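Probable outer membrane protein (Pseudomonas aeruginosa, PDB 3DWO) is an outer membrane beta-barrel of the FadL family that probably lets hydrophobic compounds such as long-chain fatty acids cross the outer membrane. Local coordinates at residues N198-P212 with I236-D250. Numbering follows the deposited sequence.
With C8E ((hydroxyethyloxy)tri(ethyloxy)octane), chain M; C8E ((hydroxyethyloxy)tri(ethyloxy)octane), chain D.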
loop_
_atom_site.group_PDB
_atom_site.type_symbol
_atom_site.label_atom_id
_atom_site.label_comp_id
_atom_site.label_asym_id
_atom_site.label_seq_id
_atom_site.Cartn_x
_atom_site.Cartn_y
_atom_site.Cartn_z
ATOM N N ASN A 198 -31.530 -9.874 -5.467
ATOM C CA ASN A 198 -32.191 -10.760 -6.418
ATOM C C ASN A 198 -31.282 -10.756 -7.631
ATOM O O ASN A 198 -30.918 -11.810 -8.145
ATOM C CB ASN A 198 -33.577 -10.245 -6.787
ATOM C CG ASN A 198 -34.611 -10.605 -5.755
ATOM O OD1 ASN A 198 -34.445 -10.317 -4.572
ATOM N ND2 ASN A 198 -35.682 -11.244 -6.189
ATOM N N SER A 199 -30.911 -9.562 -8.085
ATOM C CA SER A 199 -29.984 -9.443 -9.196
ATOM C C SER A 199 -28.605 -9.373 -8.534
ATOM O O SER A 199 -28.461 -8.806 -7.445
ATOM C CB SER A 199 -30.247 -8.161 -9.998
ATOM O OG SER A 199 -30.149 -7.007 -9.178
ATOM N N SER A 200 -27.603 -9.979 -9.155
ATOM C CA SER A 200 -26.252 -9.947 -8.607
ATOM C C SER A 200 -25.227 -10.404 -9.629
ATOM O O SER A 200 -25.394 -11.437 -10.301
ATOM C CB SER A 200 -26.129 -10.818 -7.351
ATOM O OG SER A 200 -26.074 -12.188 -7.683
ATOM N N ALA A 201 -24.163 -9.622 -9.733
ATOM C CA ALA A 201 -23.082 -9.909 -10.655
ATOM C C ALA A 201 -21.793 -9.399 -10.022
ATOM O O ALA A 201 -21.793 -8.383 -9.322
ATOM C CB ALA A 201 -23.335 -9.210 -11.978
ATOM N N LEU A 202 -20.700 -10.118 -10.247
ATOM C CA LEU A 202 -19.423 -9.704 -9.700
ATOM C C LEU A 202 -18.712 -8.804 -10.699
ATOM O O LEU A 202 -18.376 -9.226 -11.815
ATOM C CB LEU A 202 -18.544 -10.915 -9.398
ATOM C CG LEU A 202 -17.197 -10.572 -8.747
ATOM C CD1 LEU A 202 -17.431 -10.136 -7.307
ATOM C CD2 LEU A 202 -16.272 -11.781 -8.791
ATOM N N MET A 203 -18.519 -7.553 -10.302
ATOM C CA MET A 203 -17.816 -6.578 -11.122
ATOM C C MET A 203 -16.329 -6.842 -10.885
ATOM O O MET A 203 -15.906 -6.990 -9.743
ATOM C CB MET A 203 -18.181 -5.167 -10.663
ATOM C CG MET A 203 -17.232 -4.098 -11.139
ATOM S SD MET A 203 -17.310 -3.890 -12.911
ATOM C CE MET A 203 -18.313 -2.414 -13.017
ATOM N N ARG A 204 -15.545 -6.915 -11.957
ATOM C CA ARG A 204 -14.107 -7.175 -11.855
ATOM C C ARG A 204 -13.307 -6.168 -12.671
ATOM O O ARG A 204 -13.549 -5.995 -13.862
ATOM C CB ARG A 204 -13.782 -8.594 -12.347
ATOM C CG ARG A 204 -14.459 -9.694 -11.528
ATOM C CD ARG A 204 -14.044 -11.102 -11.964
ATOM N NE ARG A 204 -14.536 -11.452 -13.295
ATOM C CZ ARG A 204 -14.586 -12.696 -13.772
ATOM N NH1 ARG A 204 -14.175 -13.713 -13.021
ATOM N NH2 ARG A 204 -15.049 -12.926 -14.998
ATOM N N VAL A 205 -12.346 -5.515 -12.027
ATOM C CA VAL A 205 -11.518 -4.526 -12.706
ATOM C C VAL A 205 -10.050 -4.921 -12.587
ATOM O O VAL A 205 -9.537 -5.121 -11.484
ATOM C CB VAL A 205 -11.715 -3.111 -12.091
ATOM C CG1 VAL A 205 -11.011 -2.064 -12.945
ATOM C CG2 VAL A 205 -13.198 -2.801 -11.970
ATOM N N LYS A 206 -9.382 -5.033 -13.730
ATOM C CA LYS A 206 -7.972 -5.412 -13.773
ATOM C C LYS A 206 -7.234 -4.361 -14.593
ATOM O O LYS A 206 -7.484 -4.205 -15.787
ATOM C CB LYS A 206 -7.820 -6.792 -14.420
ATOM C CG LYS A 206 -6.382 -7.206 -14.646
ATOM C CD LYS A 206 -5.788 -7.865 -13.421
ATOM C CE LYS A 206 -6.204 -9.330 -13.344
ATOM N NZ LYS A 206 -5.639 -10.127 -14.479
ATOM N N VAL A 207 -6.321 -3.645 -13.949
ATOM C CA VAL A 207 -5.584 -2.584 -14.619
ATOM C C VAL A 207 -4.110 -2.598 -14.248
ATOM O O VAL A 207 -3.727 -3.143 -13.213
ATOM C CB VAL A 207 -6.193 -1.208 -14.270
ATOM C CG1 VAL A 207 -7.609 -1.105 -14.856
ATOM C CG2 VAL A 207 -6.258 -1.031 -12.743
ATOM N N ASP A 208 -3.293 -1.982 -15.099
ATOM C CA ASP A 208 -1.849 -1.935 -14.901
ATOM C C ASP A 208 -1.292 -0.660 -15.525
ATOM O O ASP A 208 -1.938 -0.043 -16.371
ATOM C CB ASP A 208 -1.189 -3.133 -15.594
ATOM C CG ASP A 208 -1.765 -4.466 -15.142
ATOM O OD1 ASP A 208 -1.314 -4.987 -14.099
ATOM O OD2 ASP A 208 -2.674 -4.997 -15.826
ATOM N N ASN A 209 -0.087 -0.279 -15.111
ATOM C CA ASN A 209 0.564 0.902 -15.660
ATOM C C ASN A 209 2.034 1.006 -15.280
ATOM O O ASN A 209 2.447 0.592 -14.196
ATOM C CB ASN A 209 -0.137 2.191 -15.214
ATOM C CG ASN A 209 0.449 3.427 -15.886
ATOM O OD1 ASN A 209 0.435 3.535 -17.109
ATOM N ND2 ASN A 209 0.977 4.357 -15.091
ATOM N N THR A 210 2.812 1.576 -16.190
ATOM C CA THR A 210 4.236 1.788 -15.980
ATOM C C THR A 210 4.490 3.268 -16.245
ATOM O O THR A 210 4.117 3.783 -17.301
ATOM C CB THR A 210 5.082 0.945 -16.957
ATOM O OG1 THR A 210 4.814 -0.446 -16.737
ATOM C CG2 THR A 210 6.572 1.203 -16.738
ATOM N N SER A 211 5.097 3.952 -15.281
ATOM C CA SER A 211 5.397 5.373 -15.432
ATOM C C SER A 211 6.601 5.750 -14.572
ATOM O O SER A 211 6.941 5.044 -13.626
ATOM C CB SER A 211 4.181 6.223 -15.046
ATOM O OG SER A 211 3.876 6.091 -13.672
ATOM N N PRO A 212 7.254 6.880 -14.890
ATOM C CA PRO A 212 8.433 7.392 -14.182
ATOM C C PRO A 212 8.143 8.293 -12.994
ATOM O O PRO A 212 7.148 9.017 -12.970
ATOM C CB PRO A 212 9.191 8.165 -15.264
ATOM C CG PRO A 212 8.390 7.934 -16.554
ATOM C CD PRO A 212 7.004 7.683 -16.093
ATOM N N ILE A 236 3.842 10.260 -8.023
ATOM C CA ILE A 236 4.022 9.625 -9.316
ATOM C C ILE A 236 2.671 9.479 -10.017
ATOM O O ILE A 236 1.812 8.705 -9.573
ATOM C CB ILE A 236 4.677 8.227 -9.167
ATOM C CG1 ILE A 236 5.999 8.346 -8.399
ATOM C CG2 ILE A 236 4.923 7.615 -10.541
ATOM C CD1 ILE A 236 6.737 7.022 -8.228
ATOM N N ARG A 237 2.485 10.247 -11.093
ATOM C CA ARG A 237 1.256 10.193 -11.874
ATOM C C ARG A 237 1.139 8.752 -12.344
ATOM O O ARG A 237 2.071 8.199 -12.935
ATOM C CB ARG A 237 1.342 11.148 -13.060
ATOM C CG ARG A 237 1.472 12.603 -12.650
ATOM C CD ARG A 237 0.234 13.399 -13.026
ATOM N NE ARG A 237 -0.881 13.192 -12.107
ATOM C CZ ARG A 237 -2.150 13.450 -12.411
ATOM N NH1 ARG A 237 -2.464 13.919 -13.614
ATOM N NH2 ARG A 237 -3.106 13.248 -11.509
ATOM N N ASN A 238 -0.018 8.150 -12.098
ATOM C CA ASN A 238 -0.191 6.744 -12.409
ATOM C C ASN A 238 -1.629 6.399 -12.820
ATOM O O ASN A 238 -2.476 6.093 -11.979
ATOM C CB ASN A 238 0.249 5.971 -11.156
ATOM C CG ASN A 238 0.401 4.487 -11.384
ATOM O OD1 ASN A 238 0.709 4.029 -12.487
ATOM N ND2 ASN A 238 0.207 3.720 -10.320
ATOM N N LYS A 239 -1.891 6.459 -14.123
ATOM C CA LYS A 239 -3.208 6.143 -14.658
ATOM C C LYS A 239 -3.224 4.678 -15.072
ATOM O O LYS A 239 -2.625 4.303 -16.081
ATOM C CB LYS A 239 -3.514 7.025 -15.867
ATOM C CG LYS A 239 -4.846 6.737 -16.542
ATOM C CD LYS A 239 -5.104 7.765 -17.639
ATOM C CE LYS A 239 -6.407 7.509 -18.374
ATOM N NZ LYS A 239 -6.627 8.544 -19.430
ATOM N N LEU A 240 -3.901 3.853 -14.280
ATOM C CA LEU A 240 -3.992 2.426 -14.553
ATOM C C LEU A 240 -4.950 2.170 -15.713
ATOM O O LEU A 240 -6.010 2.795 -15.816
ATOM C CB LEU A 240 -4.467 1.685 -13.296
ATOM C CG LEU A 240 -3.461 1.441 -12.160
ATOM C CD1 LEU A 240 -2.544 2.629 -11.963
ATOM C CD2 LEU A 240 -4.228 1.137 -10.879
ATOM N N LYS A 241 -4.564 1.249 -16.588
ATOM C CA LYS A 241 -5.374 0.917 -17.744
ATOM C C LYS A 241 -5.535 -0.586 -17.856
ATOM O O LYS A 241 -4.624 -1.344 -17.524
ATOM C CB LYS A 241 -4.723 1.473 -19.012
ATOM C CG LYS A 241 -4.451 2.970 -18.936
ATOM C CD LYS A 241 -3.729 3.467 -20.170
ATOM C CE LYS A 241 -3.000 4.767 -19.877
ATOM N NZ LYS A 241 -1.972 4.604 -18.796
ATOM N N GLY A 242 -6.700 -1.001 -18.336
ATOM C CA GLY A 242 -6.995 -2.413 -18.479
ATOM C C GLY A 242 -8.435 -2.640 -18.924
ATOM O O GLY A 242 -8.886 -2.046 -19.906
ATOM N N HIS A 243 -9.159 -3.485 -18.194
ATOM C CA HIS A 243 -10.542 -3.816 -18.540
ATOM C C HIS A 243 -11.376 -4.092 -17.301
ATOM O O HIS A 243 -10.851 -4.211 -16.196
ATOM C CB HIS A 243 -10.577 -5.089 -19.401
ATOM C CG HIS A 243 -9.615 -5.075 -20.547
ATOM N ND1 HIS A 243 -9.944 -4.579 -21.791
ATOM C CD2 HIS A 243 -8.313 -5.442 -20.621
ATOM C CE1 HIS A 243 -8.885 -4.639 -22.580
ATOM N NE2 HIS A 243 -7.883 -5.158 -21.894
ATOM N N TYR A 244 -12.685 -4.202 -17.504
ATOM C CA TYR A 244 -13.608 -4.544 -16.428
ATOM C C TYR A 244 -14.611 -5.470 -17.089
ATOM O O TYR A 244 -14.861 -5.372 -18.287
ATOM C CB TYR A 244 -14.323 -3.302 -15.847
ATOM C CG TYR A 244 -15.520 -2.798 -16.637
ATOM C CD1 TYR A 244 -16.729 -3.502 -16.649
ATOM C CD2 TYR A 244 -15.446 -1.612 -17.371
ATOM C CE1 TYR A 244 -17.832 -3.033 -17.374
ATOM C CE2 TYR A 244 -16.544 -1.133 -18.102
ATOM C CZ TYR A 244 -17.729 -1.846 -18.097
ATOM O OH TYR A 244 -18.809 -1.375 -18.811
ATOM N N ASN A 245 -15.165 -6.389 -16.313
ATOM C CA ASN A 245 -16.159 -7.303 -16.831
ATOM C C ASN A 245 -17.062 -7.651 -15.663
ATOM O O ASN A 245 -16.671 -7.511 -14.500
ATOM C CB ASN A 245 -15.503 -8.561 -17.424
ATOM C CG ASN A 245 -15.005 -9.525 -16.370
ATOM O OD1 ASN A 245 -15.787 -10.240 -15.750
ATOM N ND2 ASN A 245 -13.698 -9.552 -16.163
ATOM N N LEU A 246 -18.284 -8.060 -15.972
ATOM C CA LEU A 246 -19.231 -8.418 -14.940
ATOM C C LEU A 246 -19.501 -9.903 -15.059
ATOM O O LEU A 246 -19.867 -10.381 -16.129
ATOM C CB LEU A 246 -20.544 -7.649 -15.121
ATOM C CG LEU A 246 -20.546 -6.125 -14.997
ATOM C CD1 LEU A 246 -19.531 -5.517 -15.940
ATOM C CD2 LEU A 246 -21.932 -5.606 -15.331
ATOM N N TYR A 247 -19.297 -10.631 -13.968
ATOM C CA TYR A 247 -19.570 -12.057 -13.967
ATOM C C TYR A 247 -20.920 -12.242 -13.298
ATOM O O TYR A 247 -21.009 -12.292 -12.071
ATOM C CB TYR A 247 -18.495 -12.829 -13.195
ATOM C CG TYR A 247 -18.958 -14.208 -12.776
ATOM C CD1 TYR A 247 -19.639 -15.038 -13.670
ATOM C CD2 TYR A 247 -18.773 -14.661 -11.472
ATOM C CE1 TYR A 247 -20.136 -16.284 -13.273
ATOM C CE2 TYR A 247 -19.262 -15.904 -11.063
ATOM C CZ TYR A 247 -19.947 -16.707 -11.969
ATOM O OH TYR A 247 -20.478 -17.913 -11.562
ATOM N N ASP A 248 -21.971 -12.336 -14.107
ATOM C CA ASP A 248 -23.321 -12.502 -13.580
ATOM C C ASP A 248 -23.643 -13.932 -13.154
ATOM O O ASP A 248 -23.265 -14.889 -13.824
ATOM C CB ASP A 248 -24.353 -12.053 -14.618
ATOM C CG ASP A 248 -24.258 -12.842 -15.918
ATOM O OD1 ASP A 248 -25.297 -13.363 -16.375
ATOM O OD2 ASP A 248 -23.147 -12.936 -16.483
ATOM N N HIS A 249 -24.338 -14.059 -12.028
ATOM C CA HIS A 249 -24.774 -15.348 -11.485
ATOM C C HIS A 249 -26.144 -14.976 -10.946
ATOM O O HIS A 249 -26.480 -15.153 -9.766
ATOM C CB HIS A 249 -23.817 -15.827 -10.386
ATOM C CG HIS A 249 -23.363 -14.748 -9.453
ATOM N ND1 HIS A 249 -23.859 -14.613 -8.172
ATOM C CD2 HIS A 249 -22.432 -13.774 -9.601
ATOM C CE1 HIS A 249 -23.248 -13.609 -7.570
ATOM N NE2 HIS A 249 -22.377 -13.082 -8.414
ATOM N N ASP A 250 -26.919 -14.463 -11.892
ATOM C CA ASP A 250 -28.249 -13.903 -11.711
ATOM C C ASP A 250 -29.397 -14.653 -12.372
ATOM O O ASP A 250 -30.557 -14.275 -12.210
ATOM C CB ASP A 250 -28.224 -12.500 -12.319
ATOM C CG ASP A 250 -28.593 -11.458 -11.347
ATOM O OD1 ASP A 250 -28.408 -10.270 -11.665
ATOM O OD2 ASP A 250 -29.076 -11.838 -10.262
HETATM C C1 C8E M . 3.900 8.090 -18.985
HETATM C C2 C8E M . 4.559 6.850 -18.597
HETATM C C3 C8E M . 5.388 6.242 -19.615
HETATM C C4 C8E M . 6.274 5.307 -18.944
HETATM C C5 C8E M . 7.485 5.111 -19.784
HETATM C C6 C8E M . 8.663 5.477 -19.030
HETATM C C7 C8E M . 9.126 6.609 -19.807
HETATM C C8 C8E M . 10.596 6.683 -19.659
HETATM O O9 C8E M . 11.332 7.385 -18.669
HETATM C C10 C8E M . 11.183 8.799 -18.577
HETATM C C11 C8E M . 12.071 9.214 -17.443
HETATM O O12 C8E M . 13.453 9.286 -17.853
HETATM C C1 C8E D . -10.038 2.998 2.489
HETATM C C2 C8E D . -10.160 2.233 1.254
HETATM C C3 C8E D . -9.435 2.770 0.110
HETATM C C4 C8E D . -9.599 1.826 -0.981
HETATM C C5 C8E D . -8.514 2.044 -1.971
HETATM C C6 C8E D . -8.357 0.870 -2.809
HETATM C C7 C8E D . -7.706 1.470 -3.961
HETATM C C8 C8E D . -6.665 0.545 -4.469
HETATM O O9 C8E D . -6.482 0.119 -5.812
HETATM C C10 C8E D . -7.530 -0.579 -6.457
HETATM C C11 C8E D . -7.033 -0.871 -7.838
HETATM O O12 C8E D . -7.498 0.124 -8.766
HETATM C C13 C8E D . -8.451 -0.337 -9.772
HETATM C C14 C8E D . -9.996 -0.468 -9.589
HETATM O O15 C8E D . -11.113 0.022 -10.390
HETATM C C16 C8E D . -11.550 1.330 -9.969
HETATM C C17 C8E D . -12.656 1.327 -8.896
HETATM O O18 C8E D . -13.461 0.169 -8.589
HETATM C C19 C8E D . -14.680 0.088 -9.376
HETATM C C20 C8E D . -16.114 -0.003 -8.734
HETATM O O21 C8E D . -16.702 -1.296 -8.524
HETATM O O HOH W 1 -28.015 -14.932 -7.637
HETATM O O HOH W 2 -4.202 -4.459 -17.792
HETATM O O HOH W 3 0.586 7.408 -16.126
HETATM O O HOH W 4 4.676 9.284 -13.761
#
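An antiparallel beta hairpin of the FadL-type barrel wall pairs 201-208 with 241-248, hydrogen-bonded pairs Leu202-Tyr247, Arg204-Asn245, Lys206-His243 and Asp208-Lys241 alternating with non-hydrogen-bonded ones. On the face carrying Leu202, Arg204 and Lys206, the Arg204 guanidinium takes Asn245 OD1 at its edge, NE at 3.0 Å and NH2 at 2.9 Å. Both bonds lie in the guanidinium plane, the amide turned 74° from it, and Tyr247 CB lies over one guanidinium face, toward its rim. On the other face Met203, its CG anti to the backbone N (chi1 163°) and its chain then bent, sets SD 3.8 Å from Tyr244 CD1, an oblique Met-aromatic contact. A detergent molecule lies along Val205 and Val207, its O15 3.3 Å from Val205 CG1. Beyond Asp208 the two chains separate (CA atoms 6.5 Å apart at Ser211 and Asn238) and side chains bridge the gap. Asn209 ND2 donates almost straight to Asn238 OD1 (2.6 Å), in the Asn238 carbonyl plane, the amides twisted 35° apart; Ser211 OG bonds to Arg237 O (2.9 Å). Strand 158-177 pairs with the other edge of 201-212, Tyr244 OH binds Arg273 N beside strand 275-281, and helix 253-259 packs on Ala201 and Leu246.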